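Local coordinates for cell division protein FtsZ 1 (Methanocaldococcus jannaschii, PDB 1W5B) that binds GTP and probably hydrolyses it, and is thought to polymerise into the contractile Z ring at the future division site, at residues A156-P161 with E175-L180; L160-E165 with E193-I198; G230-D235 with L295-A300; A285-M290 with V331-V336. All coordinates share one frame; numbering follows the deposited sequence.

Contact 1: A156-P161 with E175-L180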
loop_
_atom_site.group_PDB
_atom_site.type_symbol
_atom_site.label_atom_id
_atom_site.label_comp_id
_atom_site.label_asym_id
_atom_site.label_seq_id
_atom_site.Cartn_x
_atom_site.Cartn_y
_atom_site.Cartn_z
ATOM N N ALA A 156 -3.048 -5.106 -0.696
ATOM C CA ALA A 156 -2.667 -4.486 -1.951
ATOM C C ALA A 156 -2.775 -2.973 -1.795
ATOM O O ALA A 156 -3.608 -2.477 -1.041
ATOM C CB ALA A 156 -3.579 -4.967 -3.090
ATOM N N VAL A 157 -1.904 -2.255 -2.492
ATOM C CA VAL A 157 -1.901 -0.801 -2.490
ATOM C C VAL A 157 -1.628 -0.493 -3.945
ATOM O O VAL A 157 -0.495 -0.589 -4.412
ATOM C CB VAL A 157 -0.768 -0.202 -1.618
ATOM C CG1 VAL A 157 -0.830 1.323 -1.674
ATOM C CG2 VAL A 157 -0.899 -0.678 -0.180
ATOM N N VAL A 158 -2.686 -0.151 -4.663
ATOM C CA VAL A 158 -2.587 0.120 -6.078
ATOM C C VAL A 158 -3.178 1.472 -6.435
ATOM O O VAL A 158 -3.905 2.082 -5.637
ATOM C CB VAL A 158 -3.338 -0.968 -6.868
ATOM C CG1 VAL A 158 -2.819 -2.329 -6.465
ATOM C CG2 VAL A 158 -4.842 -0.890 -6.570
ATOM N N THR A 159 -2.860 1.928 -7.642
ATOM C CA THR A 159 -3.367 3.197 -8.143
ATOM C C THR A 159 -4.213 2.955 -9.381
ATOM O O THR A 159 -4.010 1.978 -10.099
ATOM C CB THR A 159 -2.238 4.142 -8.576
ATOM O OG1 THR A 159 -1.517 3.540 -9.656
ATOM C CG2 THR A 159 -1.297 4.436 -7.420
ATOM N N LEU A 160 -5.171 3.850 -9.609
ATOM C CA LEU A 160 -6.033 3.801 -10.784
ATOM C C LEU A 160 -5.390 4.846 -11.692
ATOM O O LEU A 160 -4.793 5.804 -11.206
ATOM C CB LEU A 160 -7.471 4.190 -10.413
ATOM C CG LEU A 160 -8.528 3.092 -10.167
ATOM C CD1 LEU A 160 -7.903 1.748 -9.830
ATOM C CD2 LEU A 160 -9.449 3.544 -9.051
ATOM N N PRO A 161 -5.490 4.677 -13.017
ATOM C CA PRO A 161 -4.883 5.634 -13.947
ATOM C C PRO A 161 -5.535 7.011 -14.033
ATOM O O PRO A 161 -6.680 7.197 -13.624
ATOM C CB PRO A 161 -4.938 4.888 -15.275
ATOM C CG PRO A 161 -6.246 4.149 -15.163
ATOM C CD PRO A 161 -6.193 3.607 -13.745
ATOM N N GLU A 175 -11.392 -3.629 -14.034
ATOM C CA GLU A 175 -11.672 -5.052 -14.096
ATOM C C GLU A 175 -10.638 -5.764 -13.238
ATOM O O GLU A 175 -10.967 -6.687 -12.486
ATOM C CB GLU A 175 -11.598 -5.550 -15.538
ATOM C CG GLU A 175 -11.976 -6.999 -15.685
ATOM C CD GLU A 175 -12.651 -7.272 -17.002
ATOM O OE1 GLU A 175 -12.034 -7.004 -18.052
ATOM O OE2 GLU A 175 -13.803 -7.750 -16.988
ATOM N N GLY A 176 -9.387 -5.327 -13.349
ATOM C CA GLY A 176 -8.331 -5.919 -12.548
ATOM C C GLY A 176 -8.567 -5.628 -11.070
ATOM O O GLY A 176 -8.191 -6.419 -10.201
ATOM N N LEU A 177 -9.207 -4.494 -10.787
ATOM C CA LEU A 177 -9.497 -4.088 -9.412
ATOM C C LEU A 177 -10.538 -5.008 -8.794
ATOM O O LEU A 177 -10.489 -5.302 -7.604
ATOM C CB LEU A 177 -10.000 -2.642 -9.377
ATOM C CG LEU A 177 -10.137 -2.059 -7.973
ATOM C CD1 LEU A 177 -8.752 -1.950 -7.342
ATOM C CD2 LEU A 177 -10.812 -0.698 -8.035
ATOM N N GLU A 178 -11.478 -5.455 -9.620
ATOM C CA GLU A 178 -12.536 -6.359 -9.184
ATOM C C GLU A 178 -11.927 -7.737 -8.916
ATOM O O GLU A 178 -12.288 -8.412 -7.950
ATOM C CB GLU A 178 -13.608 -6.465 -10.273
ATOM C CG GLU A 178 -14.687 -7.501 -10.004
ATOM C CD GLU A 178 -15.639 -7.087 -8.893
ATOM O OE1 GLU A 178 -16.277 -6.019 -9.019
ATOM O OE2 GLU A 178 -15.751 -7.831 -7.895
ATOM N N ARG A 179 -11.003 -8.149 -9.781
ATOM C CA ARG A 179 -10.333 -9.437 -9.637
ATOM C C ARG A 179 -9.446 -9.446 -8.396
ATOM O O ARG A 179 -9.416 -10.421 -7.646
ATOM C CB ARG A 179 -9.470 -9.745 -10.870
ATOM C CG ARG A 179 -10.247 -10.199 -12.097
ATOM C CD ARG A 179 -9.332 -10.831 -13.160
ATOM N NE ARG A 179 -8.851 -9.877 -14.165
ATOM C CZ ARG A 179 -7.754 -9.128 -14.058
ATOM N NH1 ARG A 179 -6.980 -9.200 -12.983
ATOM N NH2 ARG A 179 -7.428 -8.297 -15.041
ATOM N N LEU A 180 -8.723 -8.352 -8.184
ATOM C CA LEU A 180 -7.820 -8.242 -7.043
ATOM C C LEU A 180 -8.612 -8.280 -5.735
ATOM O O LEU A 180 -8.219 -8.927 -4.767
ATOM C CB LEU A 180 -7.023 -6.940 -7.161
ATOM C CG LEU A 180 -5.875 -6.655 -6.199
ATOM C CD1 LEU A 180 -4.889 -7.810 -6.190
ATOM C CD2 LEU A 180 -5.176 -5.360 -6.650
#
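L180 pushes one methyl into a shallow dip on strand 156-160: its CD2 sits 3.9 Å from A156 CB and, tip to tip, 3.8 Å from V158 CG1. The small A156 makes the dip, and V158 is the ridge beside it. One turn earlier on the helix, L177 drops over the other shoulder of that ridge, its CD1 4.1 Å from V158 CG2, while its second methyl, CD2, meets L160 CD1 at 4.2 Å. V158 can serve both leucines because its CG1 stands beside the backbone N and its CG2 between N and carbonyl carbon (chi1 -54°), each methyl facing a different helical turn. Alternate strand residues thus mesh with helix residues three apart as the two segments run nearly antiparallel, at 161°. The contact lies inside a beta-alpha-beta unit, strand 153-160, helix 167-183 and strand 186-191 of the GTPase domain. L187 and V189 of strand 186-191, with L131, border L177, while A140 and A144 of helix 135-149 back L180. No hydrogen bond joins these two segments, which implies that their mutual hold rests on buried shape and the hydrophobic effect.

Contact 2: L160-E165 with E193-I198. With GTP (guanosine-5'-triphosphate), chain C.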
loop_
_atom_site.group_PDB
_atom_site.type_symbol
_atom_site.label_atom_id
_atom_site.label_comp_id
_atom_site.label_asym_id
_atom_site.label_seq_id
_atom_site.Cartn_x
_atom_site.Cartn_y
_atom_site.Cartn_z
ATOM N N LEU A 160 -5.171 3.850 -9.609
ATOM C CA LEU A 160 -6.033 3.801 -10.784
ATOM C C LEU A 160 -5.390 4.846 -11.692
ATOM O O LEU A 160 -4.793 5.804 -11.206
ATOM C CB LEU A 160 -7.471 4.190 -10.413
ATOM C CG LEU A 160 -8.528 3.092 -10.167
ATOM C CD1 LEU A 160 -7.903 1.748 -9.830
ATOM C CD2 LEU A 160 -9.449 3.544 -9.051
ATOM N N PRO A 161 -5.490 4.677 -13.017
ATOM C CA PRO A 161 -4.883 5.634 -13.947
ATOM C C PRO A 161 -5.535 7.011 -14.033
ATOM O O PRO A 161 -6.680 7.197 -13.624
ATOM C CB PRO A 161 -4.938 4.888 -15.275
ATOM C CG PRO A 161 -6.246 4.149 -15.163
ATOM C CD PRO A 161 -6.193 3.607 -13.745
ATOM N N PHE A 162 -4.777 7.968 -14.567
ATOM C CA PHE A 162 -5.255 9.334 -14.760
ATOM C C PHE A 162 -6.229 9.301 -15.924
ATOM O O PHE A 162 -6.093 8.474 -16.821
ATOM C CB PHE A 162 -4.109 10.259 -15.149
ATOM C CG PHE A 162 -3.152 10.562 -14.043
ATOM C CD1 PHE A 162 -3.469 11.507 -13.069
ATOM C CD2 PHE A 162 -1.896 9.969 -14.020
ATOM C CE1 PHE A 162 -2.542 11.865 -12.096
ATOM C CE2 PHE A 162 -0.961 10.318 -13.049
ATOM C CZ PHE A 162 -1.284 11.271 -12.087
ATOM N N VAL A 163 -7.193 10.211 -15.918
ATOM C CA VAL A 163 -8.180 10.280 -16.988
ATOM C C VAL A 163 -7.485 10.404 -18.342
ATOM O O VAL A 163 -7.853 9.739 -19.303
ATOM C CB VAL A 163 -9.126 11.489 -16.783
ATOM C CG1 VAL A 163 -10.040 11.655 -17.979
ATOM C CG2 VAL A 163 -9.959 11.285 -15.522
ATOM N N MET A 164 -6.467 11.251 -18.401
ATOM C CA MET A 164 -5.718 11.477 -19.635
ATOM C C MET A 164 -5.103 10.214 -20.239
ATOM O O MET A 164 -4.514 10.271 -21.321
ATOM C CB MET A 164 -4.605 12.494 -19.388
ATOM C CG MET A 164 -3.624 12.045 -18.314
ATOM S SD MET A 164 -2.187 13.104 -18.147
ATOM C CE MET A 164 -0.889 11.948 -18.532
ATOM N N GLU A 165 -5.219 9.081 -19.553
ATOM C CA GLU A 165 -4.650 7.842 -20.078
ATOM C C GLU A 165 -5.625 7.054 -20.955
ATOM O O GLU A 165 -5.267 6.014 -21.507
ATOM C CB GLU A 165 -4.143 6.953 -18.935
ATOM C CG GLU A 165 -2.951 7.536 -18.176
ATOM C CD GLU A 165 -2.330 6.553 -17.194
ATOM O OE1 GLU A 165 -1.805 5.518 -17.647
ATOM O OE2 GLU A 165 -2.360 6.812 -15.972
ATOM N N GLU A 193 -6.101 10.309 -10.578
ATOM C CA GLU A 193 -6.790 11.492 -11.075
ATOM C C GLU A 193 -7.052 12.533 -9.981
ATOM O O GLU A 193 -7.066 13.734 -10.254
ATOM C CB GLU A 193 -8.106 11.080 -11.738
ATOM C CG GLU A 193 -8.936 12.234 -12.299
ATOM C CD GLU A 193 -8.230 13.015 -13.401
ATOM O OE1 GLU A 193 -7.342 12.447 -14.081
ATOM O OE2 GLU A 193 -8.585 14.199 -13.598
ATOM N N LYS A 194 -7.245 12.082 -8.743
ATOM C CA LYS A 194 -7.505 13.015 -7.651
ATOM C C LYS A 194 -6.277 13.856 -7.325
ATOM O O LYS A 194 -6.382 14.879 -6.650
ATOM C CB LYS A 194 -7.971 12.273 -6.395
ATOM C CG LYS A 194 -9.166 11.352 -6.605
ATOM C CD LYS A 194 -10.387 12.067 -7.164
ATOM C CE LYS A 194 -10.979 13.049 -6.177
ATOM N NZ LYS A 194 -12.324 13.510 -6.628
ATOM N N LEU A 195 -5.114 13.425 -7.798
ATOM C CA LEU A 195 -3.881 14.173 -7.560
ATOM C C LEU A 195 -3.988 15.595 -8.142
ATOM O O LEU A 195 -3.297 16.513 -7.692
ATOM C CB LEU A 195 -2.690 13.450 -8.200
ATOM C CG LEU A 195 -1.821 12.426 -7.446
ATOM C CD1 LEU A 195 -2.332 12.146 -6.049
ATOM C CD2 LEU A 195 -1.763 11.154 -8.261
ATOM N N PHE A 196 -4.839 15.772 -9.152
ATOM C CA PHE A 196 -5.012 17.085 -9.760
ATOM C C PHE A 196 -5.829 18.016 -8.867
ATOM O O PHE A 196 -5.863 19.225 -9.086
ATOM C CB PHE A 196 -5.665 16.965 -11.137
ATOM C CG PHE A 196 -4.709 16.576 -12.223
ATOM C CD1 PHE A 196 -3.637 17.403 -12.547
ATOM C CD2 PHE A 196 -4.869 15.384 -12.919
ATOM C CE1 PHE A 196 -2.734 17.044 -13.555
ATOM C CE2 PHE A 196 -3.974 15.015 -13.929
ATOM C CZ PHE A 196 -2.904 15.846 -14.246
ATOM N N GLU A 197 -6.490 17.445 -7.865
ATOM C CA GLU A 197 -7.267 18.234 -6.918
ATOM C C GLU A 197 -6.360 18.670 -5.771
ATOM O O GLU A 197 -6.645 19.651 -5.092
ATOM C CB GLU A 197 -8.453 17.430 -6.381
ATOM C CG GLU A 197 -9.678 17.464 -7.284
ATOM C CD GLU A 197 -10.874 16.751 -6.680
ATOM O OE1 GLU A 197 -11.126 16.930 -5.468
ATOM O OE2 GLU A 197 -11.570 16.021 -7.419
ATOM N N ILE A 198 -5.268 17.937 -5.563
ATOM C CA ILE A 198 -4.306 18.267 -4.514
ATOM C C ILE A 198 -3.340 19.340 -5.008
ATOM O O ILE A 198 -2.928 20.212 -4.245
ATOM C CB ILE A 198 -3.479 17.038 -4.084
ATOM C CG1 ILE A 198 -4.383 16.010 -3.408
ATOM C CG2 ILE A 198 -2.371 17.461 -3.122
ATOM C CD1 ILE A 198 -3.650 14.782 -2.931
HETATM P PG GTP C . 2.701 -3.620 -19.493
HETATM O O1G GTP C . 1.512 -3.590 -20.471
HETATM O O2G GTP C . 3.792 -2.598 -19.893
HETATM O O3G GTP C . 3.375 -5.003 -19.485
HETATM O O3B GTP C . 2.071 -3.318 -17.986
HETATM P PB GTP C . 2.730 -2.614 -16.661
HETATM O O1B GTP C . 4.188 -2.708 -16.607
HETATM O O2B GTP C . 1.939 -3.188 -15.490
HETATM O O3A GTP C . 2.387 -1.107 -16.751
HETATM P PA GTP C . 2.929 0.116 -15.984
HETATM O O1A GTP C . 3.988 0.796 -16.784
HETATM O O2A GTP C . 3.221 -0.225 -14.591
HETATM O "O5'" GTP C . 1.625 1.077 -16.129
HETATM C "C5'" GTP C . 0.399 0.821 -15.433
HETATM C "C4'" GTP C . -0.153 2.125 -14.893
HETATM O "O4'" GTP C . 0.776 2.660 -13.928
HETATM C "C3'" GTP C . -0.287 3.208 -15.972
HETATM O "O3'" GTP C . -1.567 3.131 -16.572
HETATM C "C2'" GTP C . -0.152 4.503 -15.167
HETATM O "O2'" GTP C . -1.392 4.803 -14.540
HETATM C "C1'" GTP C . 0.818 4.081 -14.047
HETATM N N9 GTP C . 2.211 4.509 -14.240
HETATM C C8 GTP C . 3.011 4.293 -15.366
HETATM N N7 GTP C . 4.285 4.558 -15.167
HETATM C C5 GTP C . 4.322 5.053 -13.878
HETATM C C6 GTP C . 5.405 5.488 -13.073
HETATM O O6 GTP C . 6.549 5.735 -13.436
HETATM N N1 GTP C . 5.003 5.845 -11.771
HETATM C C2 GTP C . 3.699 5.795 -11.297
HETATM N N2 GTP C . 3.471 6.307 -10.119
HETATM N N3 GTP C . 2.696 5.299 -11.998
HETATM C C4 GTP C . 3.057 4.907 -13.252
HETATM O O HOH W 1 -7.654 7.879 -11.185
HETATM O O HOH W 2 -5.628 13.302 -16.217
#
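P161 reaches E193 through a water, which donates to P161 O (2.7 Å) and accepts from E193 N. F162 follows, its ring carried toward the second segment with CG anti to the carbonyl carbon (chi1 -72°). CD1 comes within 3.6 Å of F196 CE2, the two rings oblique with their planes at 57°, and CZ rests 3.9 Å from L195 CD2; F208 of helix 207-227 meets the same ring edge-to-face. At V163 the chain enters a short 3-10 turn, and V163 N gives a fairly straight bond (165°) to E193 OE1 at 2.9 Å, arriving from above the carboxylate plane. This turn belongs to the loop between strand 153-160 and helix 167-183, a ribose-binding loop of the tubulin/FtsZ fold. M164 N donates to a second water that in turn donates to E193 OE1, giving that oxygen two grips. The turn ends at E165, whose OE1 and OE2 accept from GTP O3' (2.6 Å) and O2' (2.7 Å), while OE2 also takes the F162 N-H. With an alanine here, both ribose hydroxyls and the F162 amide would probably lose this partner, and the sugar would be freer to shift. R169 and D212 also bind the nucleotide.

Contact 3: G230-D235 with L295-A300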
loop_
_atom_site.group_PDB
_atom_site.type_symbol
_atom_site.label_atom_id
_atom_site.label_comp_id
_atom_site.label_asym_id
_atom_site.label_seq_id
_atom_site.Cartn_x
_atom_site.Cartn_y
_atom_site.Cartn_z
ATOM N N GLY A 230 8.497 3.380 17.371
ATOM C CA GLY A 230 7.969 4.724 17.491
ATOM C C GLY A 230 7.719 5.113 18.927
ATOM O O GLY A 230 8.176 4.433 19.850
ATOM N N LEU A 231 6.993 6.212 19.115
ATOM C CA LEU A 231 6.686 6.712 20.450
ATOM C C LEU A 231 5.700 5.811 21.170
ATOM O O LEU A 231 5.425 6.000 22.355
ATOM C CB LEU A 231 6.133 8.140 20.376
ATOM C CG LEU A 231 7.073 9.167 19.734
ATOM C CD1 LEU A 231 6.482 10.556 19.887
ATOM C CD2 LEU A 231 8.447 9.100 20.388
ATOM N N ILE A 232 5.161 4.835 20.443
ATOM C CA ILE A 232 4.225 3.881 21.019
ATOM C C ILE A 232 4.276 2.581 20.232
ATOM O O ILE A 232 4.414 2.588 19.007
ATOM C CB ILE A 232 2.783 4.424 21.022
ATOM C CG1 ILE A 232 1.884 3.482 21.824
ATOM C CG2 ILE A 232 2.267 4.562 19.594
ATOM C CD1 ILE A 232 0.505 4.032 22.091
ATOM N N ASN A 233 4.177 1.461 20.937
ATOM C CA ASN A 233 4.227 0.165 20.286
ATOM C C ASN A 233 2.997 -0.135 19.441
ATOM O O ASN A 233 1.867 0.139 19.843
ATOM C CB ASN A 233 4.377 -0.945 21.320
ATOM C CG ASN A 233 4.408 -2.319 20.686
ATOM O OD1 ASN A 233 5.324 -2.646 19.932
ATOM N ND2 ASN A 233 3.398 -3.129 20.975
ATOM N N VAL A 234 3.232 -0.692 18.258
ATOM C CA VAL A 234 2.149 -1.080 17.372
ATOM C C VAL A 234 2.191 -2.605 17.401
ATOM O O VAL A 234 3.177 -3.217 17.011
ATOM C CB VAL A 234 2.363 -0.565 15.924
ATOM C CG1 VAL A 234 1.304 -1.146 15.011
ATOM C CG2 VAL A 234 2.277 0.962 15.890
ATOM N N ASP A 235 1.123 -3.208 17.893
ATOM C CA ASP A 235 1.042 -4.650 18.006
ATOM C C ASP A 235 0.641 -5.279 16.687
ATOM O O ASP A 235 -0.393 -4.934 16.115
ATOM C CB ASP A 235 0.031 -5.015 19.092
ATOM C CG ASP A 235 -0.175 -6.502 19.214
ATOM O OD1 ASP A 235 0.782 -7.207 19.588
ATOM O OD2 ASP A 235 -1.299 -6.963 18.929
ATOM N N LEU A 295 8.481 15.604 17.957
ATOM C CA LEU A 295 7.132 15.032 17.954
ATOM C C LEU A 295 6.816 14.388 19.299
ATOM O O LEU A 295 7.601 13.582 19.798
ATOM C CB LEU A 295 7.001 13.970 16.858
ATOM C CG LEU A 295 5.718 13.132 16.884
ATOM C CD1 LEU A 295 4.525 13.990 16.476
ATOM C CD2 LEU A 295 5.870 11.948 15.945
ATOM N N THR A 296 5.671 14.734 19.881
ATOM C CA THR A 296 5.273 14.153 21.161
ATOM C C THR A 296 4.091 13.216 20.964
ATOM O O THR A 296 3.398 13.272 19.945
ATOM C CB THR A 296 4.844 15.221 22.188
ATOM O OG1 THR A 296 3.556 15.741 21.828
ATOM C CG2 THR A 296 5.863 16.353 22.243
ATOM N N LEU A 297 3.863 12.360 21.953
ATOM C CA LEU A 297 2.774 11.401 21.907
ATOM C C LEU A 297 1.437 12.133 21.931
ATOM O O LEU A 297 0.451 11.656 21.369
ATOM C CB LEU A 297 2.881 10.450 23.103
ATOM C CG LEU A 297 2.228 9.074 22.983
ATOM C CD1 LEU A 297 2.755 8.350 21.752
ATOM C CD2 LEU A 297 2.530 8.273 24.237
ATOM N N GLU A 298 1.421 13.297 22.575
ATOM C CA GLU A 298 0.216 14.118 22.689
ATOM C C GLU A 298 -0.266 14.640 21.336
ATOM O O GLU A 298 -1.473 14.730 21.096
ATOM C CB GLU A 298 0.467 15.291 23.645
ATOM C CG GLU A 298 0.906 14.844 25.033
ATOM C CD GLU A 298 -0.118 13.938 25.701
ATOM O OE1 GLU A 298 0.291 12.944 26.338
ATOM O OE2 GLU A 298 -1.332 14.222 25.593
ATOM N N GLU A 299 0.667 14.993 20.454
ATOM C CA GLU A 299 0.288 15.467 19.126
ATOM C C GLU A 299 -0.370 14.303 18.395
ATOM O O GLU A 299 -1.436 14.447 17.799
ATOM C CB GLU A 299 1.513 15.918 18.328
ATOM C CG GLU A 299 2.271 17.075 18.920
ATOM C CD GLU A 299 3.428 17.514 18.043
ATOM O OE1 GLU A 299 3.192 18.214 17.036
ATOM O OE2 GLU A 299 4.581 17.153 18.360
ATOM N N ALA A 300 0.280 13.146 18.449
ATOM C CA ALA A 300 -0.227 11.951 17.798
ATOM C C ALA A 300 -1.597 11.608 18.345
ATOM O O ALA A 300 -2.486 11.174 17.606
ATOM C CB ALA A 300 0.725 10.789 18.028
#
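L297 lies against L231 where the loop that follows helix 207-227 leans on the start of helix 297-308 in the C-terminal domain, a helix opened by a capping box of T296 and E299. The close part is small and mostly apolar. L231 CD1 presses on the backbone, 3.2 Å from L295 O, and also lies 4.0 Å from L295 CG. L297, with CG swung anti to its own N (chi1 -156°), sends CD1 against L231 CB at 3.7 Å and grazes I232 CB at 4.0 Å. W319 of strand 316-323 lies against both I232 and L297, and L231 is further tied to A321 by a backbone bond. The other side is solvent-exposed: T296 turns away from the loop and is exposed, as is E298, which pairs with R301. E299 completes the box and also bridges to R261. Its OE2 accepts from T296 N at 3.1 Å, and its own N donates to T296 OG1 at 3.3 Å.

Contact 4: A285-M290 with V331-V336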
loop_
_atom_site.group_PDB
_atom_site.type_symbol
_atom_site.label_atom_id
_atom_site.label_comp_id
_atom_site.label_asym_id
_atom_site.label_seq_id
_atom_site.Cartn_x
_atom_site.Cartn_y
_atom_site.Cartn_z
ATOM N N ALA A 285 -9.535 2.001 10.888
ATOM C CA ALA A 285 -8.524 2.870 10.319
ATOM C C ALA A 285 -7.145 2.573 10.864
ATOM O O ALA A 285 -6.987 2.057 11.967
ATOM C CB ALA A 285 -8.883 4.333 10.586
ATOM N N LEU A 286 -6.147 2.897 10.057
ATOM C CA LEU A 286 -4.755 2.731 10.426
ATOM C C LEU A 286 -4.209 4.149 10.333
ATOM O O LEU A 286 -4.320 4.794 9.287
ATOM C CB LEU A 286 -4.052 1.809 9.426
ATOM C CG LEU A 286 -4.538 0.357 9.415
ATOM C CD1 LEU A 286 -4.188 -0.302 8.097
ATOM C CD2 LEU A 286 -3.907 -0.393 10.567
ATOM N N ILE A 287 -3.644 4.646 11.428
ATOM C CA ILE A 287 -3.112 5.998 11.440
ATOM C C ILE A 287 -1.626 6.005 11.718
ATOM O O ILE A 287 -1.179 5.456 12.713
ATOM C CB ILE A 287 -3.789 6.861 12.525
ATOM C CG1 ILE A 287 -5.308 6.834 12.355
ATOM C CG2 ILE A 287 -3.294 8.301 12.422
ATOM C CD1 ILE A 287 -6.056 7.495 13.509
ATOM N N HIS A 288 -0.851 6.621 10.835
ATOM C CA HIS A 288 0.572 6.703 11.068
ATOM C C HIS A 288 1.004 8.164 11.143
ATOM O O HIS A 288 0.943 8.891 10.159
ATOM C CB HIS A 288 1.349 5.982 9.964
ATOM C CG HIS A 288 2.802 5.795 10.278
ATOM N ND1 HIS A 288 3.653 5.077 9.467
ATOM C CD2 HIS A 288 3.555 6.243 11.309
ATOM C CE1 HIS A 288 4.868 5.091 9.983
ATOM N NE2 HIS A 288 4.837 5.792 11.103
ATOM N N VAL A 289 1.446 8.588 12.318
ATOM C CA VAL A 289 1.905 9.961 12.491
ATOM C C VAL A 289 3.424 9.953 12.413
ATOM O O VAL A 289 4.079 9.187 13.112
ATOM C CB VAL A 289 1.469 10.536 13.859
ATOM C CG1 VAL A 289 1.880 11.989 13.965
ATOM C CG2 VAL A 289 -0.034 10.398 14.021
ATOM N N MET A 290 3.976 10.791 11.543
ATOM C CA MET A 290 5.417 10.884 11.370
ATOM C C MET A 290 5.844 12.340 11.551
ATOM O O MET A 290 5.229 13.253 10.996
ATOM C CB MET A 290 5.807 10.385 9.974
ATOM C CG MET A 290 5.349 8.959 9.679
ATOM S SD MET A 290 5.295 8.621 7.899
ATOM C CE MET A 290 3.559 8.845 7.573
ATOM N N VAL A 331 4.956 17.781 10.418
ATOM C CA VAL A 331 4.375 16.525 10.863
ATOM C C VAL A 331 3.491 15.991 9.737
ATOM O O VAL A 331 2.649 16.708 9.194
ATOM C CB VAL A 331 3.556 16.715 12.163
ATOM C CG1 VAL A 331 2.730 15.477 12.457
ATOM C CG2 VAL A 331 4.506 16.998 13.325
ATOM N N ARG A 332 3.712 14.732 9.379
ATOM C CA ARG A 332 2.962 14.083 8.318
ATOM C C ARG A 332 2.003 13.037 8.873
ATOM O O ARG A 332 2.336 12.304 9.799
ATOM C CB ARG A 332 3.926 13.427 7.334
ATOM C CG ARG A 332 3.250 12.712 6.190
ATOM C CD ARG A 332 4.288 12.008 5.338
ATOM N NE ARG A 332 5.168 12.956 4.661
ATOM C CZ ARG A 332 6.494 12.872 4.657
ATOM N NH1 ARG A 332 7.099 11.880 5.300
ATOM N NH2 ARG A 332 7.213 13.776 4.008
ATOM N N VAL A 333 0.803 12.976 8.309
ATOM C CA VAL A 333 -0.185 12.012 8.761
ATOM C C VAL A 333 -0.703 11.148 7.625
ATOM O O VAL A 333 -1.223 11.664 6.643
ATOM C CB VAL A 333 -1.389 12.713 9.421
ATOM C CG1 VAL A 333 -2.514 11.711 9.644
ATOM C CG2 VAL A 333 -0.967 13.338 10.743
ATOM N N LEU A 334 -0.527 9.834 7.751
ATOM C CA LEU A 334 -1.033 8.898 6.754
ATOM C C LEU A 334 -2.270 8.282 7.382
ATOM O O LEU A 334 -2.221 7.769 8.495
ATOM C CB LEU A 334 -0.027 7.781 6.448
ATOM C CG LEU A 334 -0.593 6.641 5.585
ATOM C CD1 LEU A 334 -0.943 7.169 4.197
ATOM C CD2 LEU A 334 0.430 5.507 5.480
ATOM N N LEU A 335 -3.375 8.347 6.661
ATOM C CA LEU A 335 -4.642 7.808 7.114
ATOM C C LEU A 335 -5.036 6.723 6.123
ATOM O O LEU A 335 -4.851 6.888 4.923
ATOM C CB LEU A 335 -5.701 8.911 7.088
ATOM C CG LEU A 335 -6.327 9.515 8.342
ATOM C CD1 LEU A 335 -5.293 9.818 9.408
ATOM C CD2 LEU A 335 -7.067 10.780 7.915
ATOM N N VAL A 336 -5.567 5.616 6.625
ATOM C CA VAL A 336 -6.023 4.519 5.777
ATOM C C VAL A 336 -7.375 4.088 6.342
ATOM O O VAL A 336 -7.441 3.478 7.406
ATOM C CB VAL A 336 -5.041 3.318 5.802
ATOM C CG1 VAL A 336 -5.597 2.174 4.958
ATOM C CG2 VAL A 336 -3.675 3.744 5.261
#
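M290 and R332 face each other as an antiparallel hydrogen-bonded pair in the mixed sheet of the C-terminal domain. The methionine CB lies 4.0 Å from R332 O; CG rides 3.5 Å above the ring plane of H288 on its own strand. At SD the chain bends (chi3 -99°), which turns CE back over the neighbouring strand, where it meets R332 CD and L334 CB, each at 3.9 Å. The ring under CG is fixed by its nitrogens: H288 ND1 bonds to G221 O and NE2 to T322 OG1. On the other face I287 and L335 lie side by side, CG2 to CD1, both against helix 297-308, with L335 also touching helix 261-270. Six backbone bonds run in pairs at L286/V336, H288/L334 and M290/R332; H288 N to L334 O is nearly straight (174°) at 2.9 Å, whereas V336 N to L286 O is weak. These serve alternate residues; those between on strand 284-291 bond to strand 316-323, leaving mostly apolar side chains to pack across the pair.

Set side by side, the four contacts illustrate how chemistry follows position. Contacts 1 and 4 are buried, on opposite sides of the chain's centre and in different domains: the first joins strand to helix without a hydrogen bond, the second strand to strand by a backbone ladder. Contact 2, partly buried, shares L160 and P161 with contact 1 and carries the strand's end to the nucleotide, adding waters and carboxylates to its apolar packing. Contact 3 is a surface contact far from the GTP site, yet it touches contact 4, where L295 and A300 pack on V289; there strand 284-291 and helix 297-308 follow each other in the chain.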